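PDB 5I0G: glycoside hydrolase family 31 from Trueperella pyogenes, which degrades cycloalternan, a cyclic alpha-glucan, and is captured here with that sugar bound, probably hydrolysing its alpha-glucosidic linkages. Local coordinates for residues I382-W387 / L459-F464; G296-G301 / V326-A331; Q451-V456 / L504-K509. The protein carries 1 engineered substitution. All coordinates share one frame; numbering follows the deposited sequence.

All three contacts belong to the TIM-barrel domain. Contacts 1 and 2 are buried pairings of neighbouring parallel strands, with centres about 9 Å apart; strands 326-329 and 383-388 sit side by side, so the two contacts together take in four successive strands of the barrel, and both approach the same glucose. Contact 3 is partly buried and belongs to the helical layer outside: helix 453-457 leads into strand 463-466 of contact 1, and helix 485-506 follows that strand. The chemistry changes accordingly. Backbone bonds and branched apolar side chains dominate the barrel, whereas contact 3 combines a two-nitrogen arginine grip on a serine hydroxyl with aliphatic packing, and Lys509 there forms a salt bridge to Asp460 of contact 1.

Contact 1 (I382-W387 / L459-F464); sequences IRVILW and LDIDGF. With GLC (alpha-D-glucopyranose), chain B.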
loop_
_atom_site.group_PDB
_atom_site.type_symbol
_atom_site.label_atom_id
_atom_site.label_comp_id
_atom_site.label_asym_id
_atom_site.label_seq_id
_atom_site.Cartn_x
_atom_site.Cartn_y
_atom_site.Cartn_z
ATOM N N ILE A 382 14.786 0.064 -24.379
ATOM C CA ILE A 382 13.645 0.362 -23.501
ATOM C C ILE A 382 12.883 -0.928 -23.205
ATOM O O ILE A 382 12.503 -1.634 -24.147
ATOM C CB ILE A 382 12.685 1.397 -24.143
ATOM C CG1 ILE A 382 13.451 2.689 -24.508
ATOM C CG2 ILE A 382 11.553 1.735 -23.191
ATOM C CD1 ILE A 382 12.686 3.676 -25.357
ATOM N N ARG A 383 12.638 -1.209 -21.919
ATOM C CA ARG A 383 11.809 -2.347 -21.494
ATOM C C ARG A 383 10.374 -1.911 -21.271
ATOM O O ARG A 383 10.111 -0.743 -21.034
ATOM C CB ARG A 383 12.345 -2.987 -20.222
ATOM C CG ARG A 383 13.425 -4.000 -20.474
ATOM C CD ARG A 383 14.732 -3.357 -20.862
ATOM N NE ARG A 383 15.788 -4.358 -21.004
ATOM C CZ ARG A 383 17.075 -4.078 -21.219
ATOM N NH1 ARG A 383 17.492 -2.810 -21.327
ATOM N NH2 ARG A 383 17.954 -5.075 -21.313
ATOM N N VAL A 384 9.445 -2.852 -21.376
ATOM C CA VAL A 384 8.017 -2.545 -21.411
ATOM C C VAL A 384 7.292 -3.283 -20.276
ATOM O O VAL A 384 7.437 -4.499 -20.126
ATOM C CB VAL A 384 7.402 -2.937 -22.780
ATOM C CG1 VAL A 384 5.917 -2.610 -22.831
ATOM C CG2 VAL A 384 8.119 -2.227 -23.911
ATOM N N ILE A 385 6.488 -2.535 -19.518
ATOM C CA ILE A 385 5.749 -3.039 -18.348
ATOM C C ILE A 385 4.246 -2.790 -18.556
ATOM O O ILE A 385 3.837 -1.684 -18.899
ATOM C CB ILE A 385 6.189 -2.295 -17.049
ATOM C CG1 ILE A 385 7.707 -2.376 -16.827
ATOM C CG2 ILE A 385 5.412 -2.786 -15.830
ATOM C CD1 ILE A 385 8.226 -3.713 -16.360
ATOM N N LEU A 386 3.424 -3.807 -18.303
ATOM C CA LEU A 386 1.985 -3.677 -18.444
ATOM C C LEU A 386 1.293 -3.737 -17.096
ATOM O O LEU A 386 1.653 -4.513 -16.209
ATOM C CB LEU A 386 1.426 -4.755 -19.373
ATOM C CG LEU A 386 1.973 -4.828 -20.811
ATOM C CD1 LEU A 386 1.274 -5.947 -21.566
ATOM C CD2 LEU A 386 1.810 -3.513 -21.551
ATOM N N TRP A 387 0.255 -2.922 -16.978
ATOM C CA TRP A 387 -0.545 -2.804 -15.771
ATOM C C TRP A 387 -1.486 -3.979 -15.582
ATOM O O TRP A 387 -1.956 -4.595 -16.548
ATOM C CB TRP A 387 -1.333 -1.509 -15.869
ATOM C CG TRP A 387 -2.054 -1.041 -14.665
ATOM C CD1 TRP A 387 -1.587 -0.186 -13.734
ATOM C CD2 TRP A 387 -3.418 -1.310 -14.323
ATOM N NE1 TRP A 387 -2.557 0.072 -12.801
ATOM C CE2 TRP A 387 -3.692 -0.610 -13.140
ATOM C CE3 TRP A 387 -4.418 -2.102 -14.891
ATOM C CZ2 TRP A 387 -4.929 -0.656 -12.509
ATOM C CZ3 TRP A 387 -5.657 -2.153 -14.269
ATOM C CH2 TRP A 387 -5.900 -1.435 -13.077
ATOM N N LEU A 459 4.693 -12.013 -26.838
ATOM C CA LEU A 459 4.870 -10.572 -27.065
ATOM C C LEU A 459 6.138 -9.995 -26.447
ATOM O O LEU A 459 6.568 -8.896 -26.830
ATOM C CB LEU A 459 3.659 -9.772 -26.563
ATOM C CG LEU A 459 2.305 -10.124 -27.177
ATOM C CD1 LEU A 459 1.263 -9.079 -26.827
ATOM C CD2 LEU A 459 2.387 -10.274 -28.678
ATOM N N ASP A 460 6.714 -10.710 -25.481
ATOM C CA ASP A 460 8.055 -10.409 -24.970
ATOM C C ASP A 460 8.131 -9.208 -24.017
ATOM O O ASP A 460 9.199 -8.632 -23.847
ATOM C CB ASP A 460 9.071 -10.273 -26.137
ATOM C CG ASP A 460 10.533 -10.479 -25.701
ATOM O OD1 ASP A 460 10.792 -11.106 -24.638
ATOM O OD2 ASP A 460 11.425 -9.989 -26.431
ATOM N N ILE A 461 7.035 -8.862 -23.337
ATOM C CA ILE A 461 7.101 -7.847 -22.269
ATOM C C ILE A 461 8.042 -8.268 -21.109
ATOM O O ILE A 461 8.374 -9.456 -20.916
ATOM C CB ILE A 461 5.709 -7.421 -21.709
ATOM C CG1 ILE A 461 5.042 -8.536 -20.920
ATOM C CG2 ILE A 461 4.777 -6.917 -22.818
ATOM C CD1 ILE A 461 4.094 -8.020 -19.863
ATOM N N ASP A 462 8.448 -7.275 -20.340
ATOM C CA ASP A 462 9.525 -7.419 -19.371
ATOM C C ASP A 462 9.093 -7.396 -17.919
ATOM O O ASP A 462 9.922 -7.622 -17.053
ATOM C CB ASP A 462 10.514 -6.295 -19.616
ATOM C CG ASP A 462 11.004 -6.296 -21.034
ATOM O OD1 ASP A 462 11.735 -7.233 -21.388
ATOM O OD2 ASP A 462 10.618 -5.389 -21.803
ATOM N N GLY A 463 7.822 -7.112 -17.644
ATOM C CA GLY A 463 7.353 -7.020 -16.257
ATOM C C GLY A 463 5.952 -6.474 -16.195
ATOM O O GLY A 463 5.359 -6.155 -17.224
ATOM N N PHE A 464 5.432 -6.356 -14.984
ATOM C CA PHE A 464 4.031 -6.022 -14.756
ATOM C C PHE A 464 3.941 -5.002 -13.629
ATOM O O PHE A 464 4.652 -5.131 -12.634
ATOM C CB PHE A 464 3.254 -7.259 -14.323
ATOM C CG PHE A 464 3.051 -8.289 -15.406
ATOM C CD1 PHE A 464 2.052 -8.131 -16.352
ATOM C CD2 PHE A 464 3.833 -9.435 -15.455
ATOM C CE1 PHE A 464 1.840 -9.096 -17.341
ATOM C CE2 PHE A 464 3.649 -10.390 -16.450
ATOM C CZ PHE A 464 2.635 -10.229 -17.387
HETATM C C1 GLC B . -4.598 3.486 -9.437
HETATM C C2 GLC B . -3.100 3.743 -9.249
HETATM C C3 GLC B . -2.564 4.623 -10.368
HETATM C C4 GLC B . -2.955 4.115 -11.751
HETATM C C5 GLC B . -4.449 3.847 -11.810
HETATM C C6 GLC B . -4.842 3.187 -13.117
HETATM O O2 GLC B . -2.834 4.385 -7.988
HETATM O O3 GLC B . -1.138 4.721 -10.312
HETATM O O4 GLC B . -2.628 5.115 -12.717
HETATM O O5 GLC B . -4.855 2.982 -10.742
HETATM O O6 GLC B . -6.254 3.338 -13.228
#
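Three hydrogen bonds join Val384 and Leu386 to the segment 459-464. Asp462 holds Val384 through both its N and its O: Val384 N donates to Asp462 OD2 at 2.8 Å, using the anti lone pair of that oxygen, while Val384 O accepts Asp462 N at 3.0 Å. The aspartate can do this because its CG lies beside its own backbone N (chi1 -56°), which folds the carboxylate back to the strand edge; His378 is a second partner of OD2. Farther along, Leu386 N donates to Gly463 O at 3.2 Å. Two weaker CA-H...O contacts follow, from Ile385 CA to Gly463 O and from Phe464 CA to Leu386 O.

Apolar packing divides between the two faces of the sheet. Ile385 lays CD1 on the backbone of Gly463, 3.4 Å from its CA, and glycine suits the place because a side chain would point to this same face. On the face of Leu386 and Phe464, the Leu386 and Ile461 side chains cross at about a right angle, with Leu386 CD1 3.8 Å from Ile461 CG2, and Ile461 CD1 lies over the rim of one face of the Phe464 ring.

Trp387 packs obliquely on the glucose, NE1 lying 3.9 Å from C6, while NE1 itself is hydrogen-bonded to Asp467. It stands toward the C-terminal end of strand 383-388, where TIM barrels, including this family 31 barrel, place their active sites.

Contact 2 (G296-G301 / V326-A331); sequences GLWASG and VVVIEA. With GLC (alpha-D-glucopyranose), chain B; GLC (alpha-D-glucopyranose), chain C.
Trp298 turns its CG to the side of its backbone N (chi1 -68°), and a chi2 of 44° then lays the indole against Val326, whose CG1 is anti to its own N. The contact closes a beta-alpha-beta unit of the TIM barrel: strand 298-300, helix 307-319 and the parallel strand 326-329. The two side chains run side by side in the same direction, and Val326 CB stands 3.7 Å from the centroid of the five-membered ring of Trp298, 11° off its normal: a CH-pi contact over the face. Val328 reaches the same indole at the edge of its six-membered ring, CG2 lying 3.7 Å from CE3. Beta-branched valines suit this place, since they favour extended backbone and offer two methyls to a broad aromatic surface.

Ala299 makes two bonds to the neighbouring strand: its N donates to Val326 O at 2.8 Å and its O accepts Val328 N at 2.9 Å. A weak bond from Val326 N to Leu297 O precedes these. Ala299, being small, lets Met314 of helix 307-319 pack against it.

Past the strand ends, one water accepts from Gly301 N and lies 2.8 Å from Val328 O; another accepts from Ala331 N and lies 3.0 Å from Gly301 O. Here Glu330, salt-bridged to Lys465 through OE2 and bonded to Asn302 ND2 through OE1, turns to the sugar, and OE1 accepts a hydrogen bond from O4 of the chain B glucose at 2.6 Å.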
loop_
_atom_site.group_PDB
_atom_site.type_symbol
_atom_site.label_atom_id
_atom_site.label_comp_id
_atom_site.label_asym_id
_atom_site.label_seq_id
_atom_site.Cartn_x
_atom_site.Cartn_y
_atom_site.Cartn_z
ATOM N N GLY A 296 17.446 3.003 -14.719
ATOM C CA GLY A 296 17.225 4.159 -15.591
ATOM C C GLY A 296 15.889 4.847 -15.331
ATOM O O GLY A 296 15.136 4.480 -14.413
ATOM N N LEU A 297 15.599 5.872 -16.122
ATOM C CA LEU A 297 14.347 6.598 -15.976
ATOM C C LEU A 297 13.172 5.732 -16.473
ATOM O O LEU A 297 13.222 5.177 -17.583
ATOM C CB LEU A 297 14.403 7.926 -16.740
ATOM C CG LEU A 297 13.137 8.778 -16.704
ATOM C CD1 LEU A 297 12.835 9.247 -15.288
ATOM C CD2 LEU A 297 13.291 9.954 -17.648
ATOM N N TRP A 298 12.130 5.625 -15.642
ATOM C CA TRP A 298 10.856 4.985 -16.026
ATOM C C TRP A 298 9.885 6.067 -16.475
ATOM O O TRP A 298 9.654 7.024 -15.735
ATOM C CB TRP A 298 10.204 4.270 -14.839
ATOM C CG TRP A 298 10.913 3.053 -14.312
ATOM C CD1 TRP A 298 12.253 2.905 -14.081
ATOM C CD2 TRP A 298 10.306 1.816 -13.932
ATOM N NE1 TRP A 298 12.520 1.653 -13.584
ATOM C CE2 TRP A 298 11.344 0.959 -13.481
ATOM C CE3 TRP A 298 8.988 1.344 -13.927
ATOM C CZ2 TRP A 298 11.105 -0.344 -13.027
ATOM C CZ3 TRP A 298 8.746 0.034 -13.463
ATOM C CH2 TRP A 298 9.807 -0.786 -13.031
ATOM N N ALA A 299 9.295 5.891 -17.658
ATOM C CA ALA A 299 8.287 6.814 -18.209
ATOM C C ALA A 299 6.896 6.195 -18.108
ATOM O O ALA A 299 6.726 5.023 -18.458
ATOM C CB ALA A 299 8.595 7.111 -19.672
ATOM N N SER A 300 5.911 6.973 -17.661
ATOM C CA SER A 300 4.543 6.474 -17.527
ATOM C C SER A 300 3.509 7.578 -17.665
ATOM O O SER A 300 3.743 8.738 -17.312
ATOM C CB SER A 300 4.371 5.771 -16.161
ATOM O OG SER A 300 3.047 5.280 -15.963
ATOM N N GLY A 301 2.346 7.201 -18.164
ATOM C CA GLY A 301 1.207 8.111 -18.235
ATOM C C GLY A 301 -0.052 7.367 -18.634
ATOM O O GLY A 301 -0.099 6.723 -19.686
ATOM N N VAL A 326 12.629 2.285 -19.174
ATOM C CA VAL A 326 11.392 1.555 -18.974
ATOM C C VAL A 326 10.192 2.425 -19.378
ATOM O O VAL A 326 10.132 3.622 -19.042
ATOM C CB VAL A 326 11.259 1.106 -17.487
ATOM C CG1 VAL A 326 9.951 0.354 -17.237
ATOM C CG2 VAL A 326 12.445 0.240 -17.074
ATOM N N VAL A 327 9.237 1.823 -20.095
ATOM C CA VAL A 327 7.940 2.462 -20.312
ATOM C C VAL A 327 6.870 1.600 -19.653
ATOM O O VAL A 327 6.817 0.384 -19.873
ATOM C CB VAL A 327 7.638 2.785 -21.810
ATOM C CG1 VAL A 327 7.677 1.560 -22.703
ATOM C CG2 VAL A 327 6.287 3.492 -21.950
ATOM N N VAL A 328 6.048 2.227 -18.812
ATOM C CA VAL A 328 4.897 1.550 -18.218
ATOM C C VAL A 328 3.725 1.933 -19.099
ATOM O O VAL A 328 3.539 3.112 -19.405
ATOM C CB VAL A 328 4.639 1.959 -16.754
ATOM C CG1 VAL A 328 3.426 1.220 -16.178
ATOM C CG2 VAL A 328 5.874 1.709 -15.888
ATOM N N ILE A 329 2.972 0.928 -19.548
ATOM C CA ILE A 329 1.704 1.149 -20.257
ATOM C C ILE A 329 0.554 0.629 -19.386
ATOM O O ILE A 329 0.455 -0.582 -19.137
ATOM C CB ILE A 329 1.675 0.438 -21.625
ATOM C CG1 ILE A 329 2.959 0.729 -22.416
ATOM C CG2 ILE A 329 0.441 0.873 -22.415
ATOM C CD1 ILE A 329 3.023 0.060 -23.776
ATOM N N GLU A 330 -0.319 1.546 -18.961
ATOM C CA GLU A 330 -1.484 1.221 -18.129
ATOM C C GLU A 330 -2.745 0.982 -18.921
ATOM O O GLU A 330 -3.418 -0.047 -18.726
ATOM C CB GLU A 330 -1.733 2.325 -17.120
ATOM C CG GLU A 330 -0.619 2.466 -16.104
ATOM C CD GLU A 330 -1.044 3.253 -14.895
ATOM O OE1 GLU A 330 -1.959 4.104 -15.024
ATOM O OE2 GLU A 330 -0.471 3.008 -13.815
ATOM N N ALA A 331 -3.058 1.916 -19.826
ATOM C CA ALA A 331 -4.248 1.810 -20.666
ATOM C C ALA A 331 -3.941 1.092 -21.978
ATOM O O ALA A 331 -3.981 1.692 -23.069
ATOM C CB ALA A 331 -4.860 3.185 -20.918
HETATM C C1 GLC B . -4.598 3.486 -9.437
HETATM C C2 GLC B . -3.100 3.743 -9.249
HETATM C C3 GLC B . -2.564 4.623 -10.368
HETATM C C4 GLC B . -2.955 4.115 -11.751
HETATM C C5 GLC B . -4.449 3.847 -11.810
HETATM C C6 GLC B . -4.842 3.187 -13.117
HETATM O O2 GLC B . -2.834 4.385 -7.988
HETATM O O3 GLC B . -1.138 4.721 -10.312
HETATM O O4 GLC B . -2.628 5.115 -12.717
HETATM O O5 GLC B . -4.855 2.982 -10.742
HETATM O O6 GLC B . -6.254 3.338 -13.228
HETATM C C1 GLC C . -6.654 3.874 -14.505
HETATM C C2 GLC C . -8.153 4.074 -14.470
HETATM C C3 GLC C . -8.863 2.731 -14.409
HETATM C C4 GLC C . -8.427 1.843 -15.565
HETATM C C5 GLC C . -6.901 1.742 -15.603
HETATM C C6 GLC C . -6.368 1.017 -16.835
HETATM O O2 GLC C . -8.474 4.836 -13.308
HETATM O O3 GLC C . -10.275 2.973 -14.462
HETATM O O4 GLC C . -9.040 0.557 -15.400
HETATM O O5 GLC C . -6.313 3.046 -15.616
HETATM O O6 GLC C . -6.508 1.853 -17.991
HETATM O O HOH W 1 -0.897 3.919 -20.454
HETATM O O HOH W 2 1.257 4.363 -18.359
#

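Contact 3 (Q451-V456 / L504-K509); sequences QRRYLV and LRSAGK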
loop_
_atom_site.group_PDB
_atom_site.type_symbol
_atom_site.label_atom_id
_atom_site.label_comp_id
_atom_site.label_asym_id
_atom_site.label_seq_id
_atom_site.Cartn_x
_atom_site.Cartn_y
_atom_site.Cartn_z
ATOM N N GLN A 451 -3.289 -17.222 -17.917
ATOM C CA GLN A 451 -4.079 -16.341 -18.791
ATOM C C GLN A 451 -3.240 -15.207 -19.427
ATOM O O GLN A 451 -3.588 -14.707 -20.504
ATOM C CB GLN A 451 -5.232 -15.700 -18.007
ATOM C CG GLN A 451 -6.207 -16.652 -17.335
ATOM C CD GLN A 451 -7.404 -16.942 -18.200
ATOM O OE1 GLN A 451 -8.074 -16.022 -18.649
ATOM N NE2 GLN A 451 -7.697 -18.228 -18.429
ATOM N N ARG A 452 -2.166 -14.800 -18.734
ATOM C CA ARG A 452 -1.253 -13.729 -19.157
ATOM C C ARG A 452 0.076 -14.204 -19.744
ATOM O O ARG A 452 0.864 -13.369 -20.208
ATOM C CB ARG A 452 -0.908 -12.811 -17.964
ATOM C CG ARG A 452 -1.996 -11.863 -17.560
ATOM C CD ARG A 452 -2.877 -12.413 -16.449
ATOM N NE ARG A 452 -3.986 -11.489 -16.221
ATOM C CZ ARG A 452 -5.204 -11.803 -15.779
ATOM N NH1 ARG A 452 -5.538 -13.050 -15.483
ATOM N NH2 ARG A 452 -6.103 -10.832 -15.633
ATOM N N ARG A 453 0.345 -15.507 -19.727
ATOM C CA ARG A 453 1.661 -16.018 -20.096
ATOM C C ARG A 453 2.077 -15.584 -21.490
ATOM O O ARG A 453 3.251 -15.235 -21.708
ATOM C CB ARG A 453 1.705 -17.550 -20.000
ATOM C CG ARG A 453 3.057 -18.189 -20.336
ATOM C CD ARG A 453 3.049 -19.686 -20.013
ATOM N NE ARG A 453 3.040 -19.877 -18.563
ATOM C CZ ARG A 453 4.116 -19.790 -17.792
ATOM N NH1 ARG A 453 5.330 -19.545 -18.321
ATOM N NH2 ARG A 453 3.985 -19.939 -16.472
ATOM N N TYR A 454 1.138 -15.610 -22.438
ATOM C CA TYR A 454 1.454 -15.207 -23.832
ATOM C C TYR A 454 2.004 -13.764 -23.952
ATOM O O TYR A 454 2.733 -13.472 -24.886
ATOM C CB TYR A 454 0.246 -15.388 -24.753
ATOM C CG TYR A 454 -0.663 -14.179 -24.812
ATOM C CD1 TYR A 454 -1.682 -13.997 -23.878
ATOM C CD2 TYR A 454 -0.501 -13.216 -25.811
ATOM C CE1 TYR A 454 -2.511 -12.884 -23.941
ATOM C CE2 TYR A 454 -1.325 -12.107 -25.879
ATOM C CZ TYR A 454 -2.318 -11.938 -24.946
ATOM O OH TYR A 454 -3.110 -10.825 -25.021
ATOM N N LEU A 455 1.653 -12.875 -23.020
ATOM C CA LEU A 455 2.210 -11.510 -23.009
ATOM C C LEU A 455 3.729 -11.553 -22.810
ATOM O O LEU A 455 4.471 -10.771 -23.427
ATOM C CB LEU A 455 1.564 -10.634 -21.929
ATOM C CG LEU A 455 0.047 -10.433 -22.004
ATOM C CD1 LEU A 455 -0.483 -9.833 -20.710
ATOM C CD2 LEU A 455 -0.356 -9.551 -23.173
ATOM N N VAL A 456 4.193 -12.480 -21.980
ATOM C CA VAL A 456 5.617 -12.626 -21.730
ATOM C C VAL A 456 6.295 -13.470 -22.813
ATOM O O VAL A 456 7.325 -13.064 -23.348
ATOM C CB VAL A 456 5.918 -13.248 -20.346
ATOM C CG1 VAL A 456 7.418 -13.221 -20.091
ATOM C CG2 VAL A 456 5.169 -12.499 -19.244
ATOM N N LEU A 504 6.971 -14.535 -14.606
ATOM C CA LEU A 504 8.085 -13.916 -15.317
ATOM C C LEU A 504 9.310 -14.837 -15.293
ATOM O O LEU A 504 9.932 -15.104 -16.330
ATOM C CB LEU A 504 8.428 -12.553 -14.685
ATOM C CG LEU A 504 7.433 -11.437 -15.012
ATOM C CD1 LEU A 504 7.526 -10.279 -14.027
ATOM C CD2 LEU A 504 7.615 -10.958 -16.446
ATOM N N ARG A 505 9.605 -15.356 -14.105
ATOM C CA ARG A 505 10.719 -16.276 -13.920
ATOM C C ARG A 505 10.581 -17.590 -14.721
ATOM O O ARG A 505 11.564 -18.086 -15.269
ATOM C CB ARG A 505 10.955 -16.555 -12.426
ATOM C CG ARG A 505 12.420 -16.759 -12.124
ATOM C CD ARG A 505 12.698 -17.063 -10.663
ATOM N NE ARG A 505 12.231 -15.993 -9.791
ATOM C CZ ARG A 505 11.142 -16.040 -9.026
ATOM N NH1 ARG A 505 10.339 -17.107 -8.990
ATOM N NH2 ARG A 505 10.835 -14.986 -8.279
ATOM N N SER A 506 9.375 -18.138 -14.808
ATOM C CA SER A 506 9.168 -19.360 -15.590
ATOM C C SER A 506 9.233 -19.098 -17.110
ATOM O O SER A 506 9.367 -20.038 -17.870
ATOM C CB SER A 506 7.846 -20.034 -15.212
ATOM O OG SER A 506 6.752 -19.258 -15.636
ATOM N N ALA A 507 9.142 -17.838 -17.539
ATOM C CA ALA A 507 9.300 -17.455 -18.953
ATOM C C ALA A 507 10.710 -16.960 -19.344
ATOM O O ALA A 507 10.880 -16.377 -20.417
ATOM C CB ALA A 507 8.261 -16.404 -19.309
ATOM N N GLY A 508 11.713 -17.190 -18.495
ATOM C CA GLY A 508 13.080 -16.762 -18.780
ATOM C C GLY A 508 13.382 -15.288 -18.490
ATOM O O GLY A 508 14.342 -14.735 -19.021
ATOM N N LYS A 509 12.588 -14.656 -17.628
ATOM C CA LYS A 509 12.764 -13.241 -17.290
ATOM C C LYS A 509 13.087 -13.084 -15.809
ATOM O O LYS A 509 12.944 -14.022 -15.039
ATOM C CB LYS A 509 11.481 -12.466 -17.585
ATOM C CG LYS A 509 11.002 -12.553 -19.024
ATOM C CD LYS A 509 11.484 -11.388 -19.884
ATOM C CE LYS A 509 10.904 -11.517 -21.285
ATOM N NZ LYS A 509 11.256 -10.351 -22.132
#
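The short helix 453-457 meets the C-terminal end of helix 485-506 where the chain turns away from helical geometry, the nearest pair of CA atoms being those of Val456 and Ala507 at 6.7 Å. Val456 carries the apolar half of the contact. Its CG1, anti to the backbone N (chi1 -173°), presses on Ala507 CB at 3.4 Å, tighter than usual for two carbons, and also reaches Lys509 CG at 3.8 Å. The other branch, CG2, meets Leu504 CD2 at 4.0 Å, with the leucine crossing it at about a right angle. Val456 and Leu504 both also rest on Phe464, so this patch backs onto strand 463-466 of the barrel.

The turn that offers Ala507 to the valine is a Schellman motif: Lys509 N returns to Leu504 O at 3.0 Å, and a weaker bond joins Gly508 N to Arg505 O. Gly508 is the C-prime residue, and its positive phi of 81° is one that glycine adopts readily. Alanine suits the preceding position because a single methyl fits against the closely approaching helix.

Toward the more exposed side, Arg453 grips Ser506 end-on. NH1 and NH2 both donate to Ser506 OG, at 3.1 and 3.0 Å, and the oxygen lies in the guanidinium plane at its edge. The long arginine spans the distance between the helices, while Glu450 and Glu457 form salt bridges to NE and NH1 that would hold its plane in place. Ser506 OG is also bonded to the carbonyl of Leu503. Lys509 slides past Val456 in the opposite direction, its NZ forming a salt bridge with Asp460.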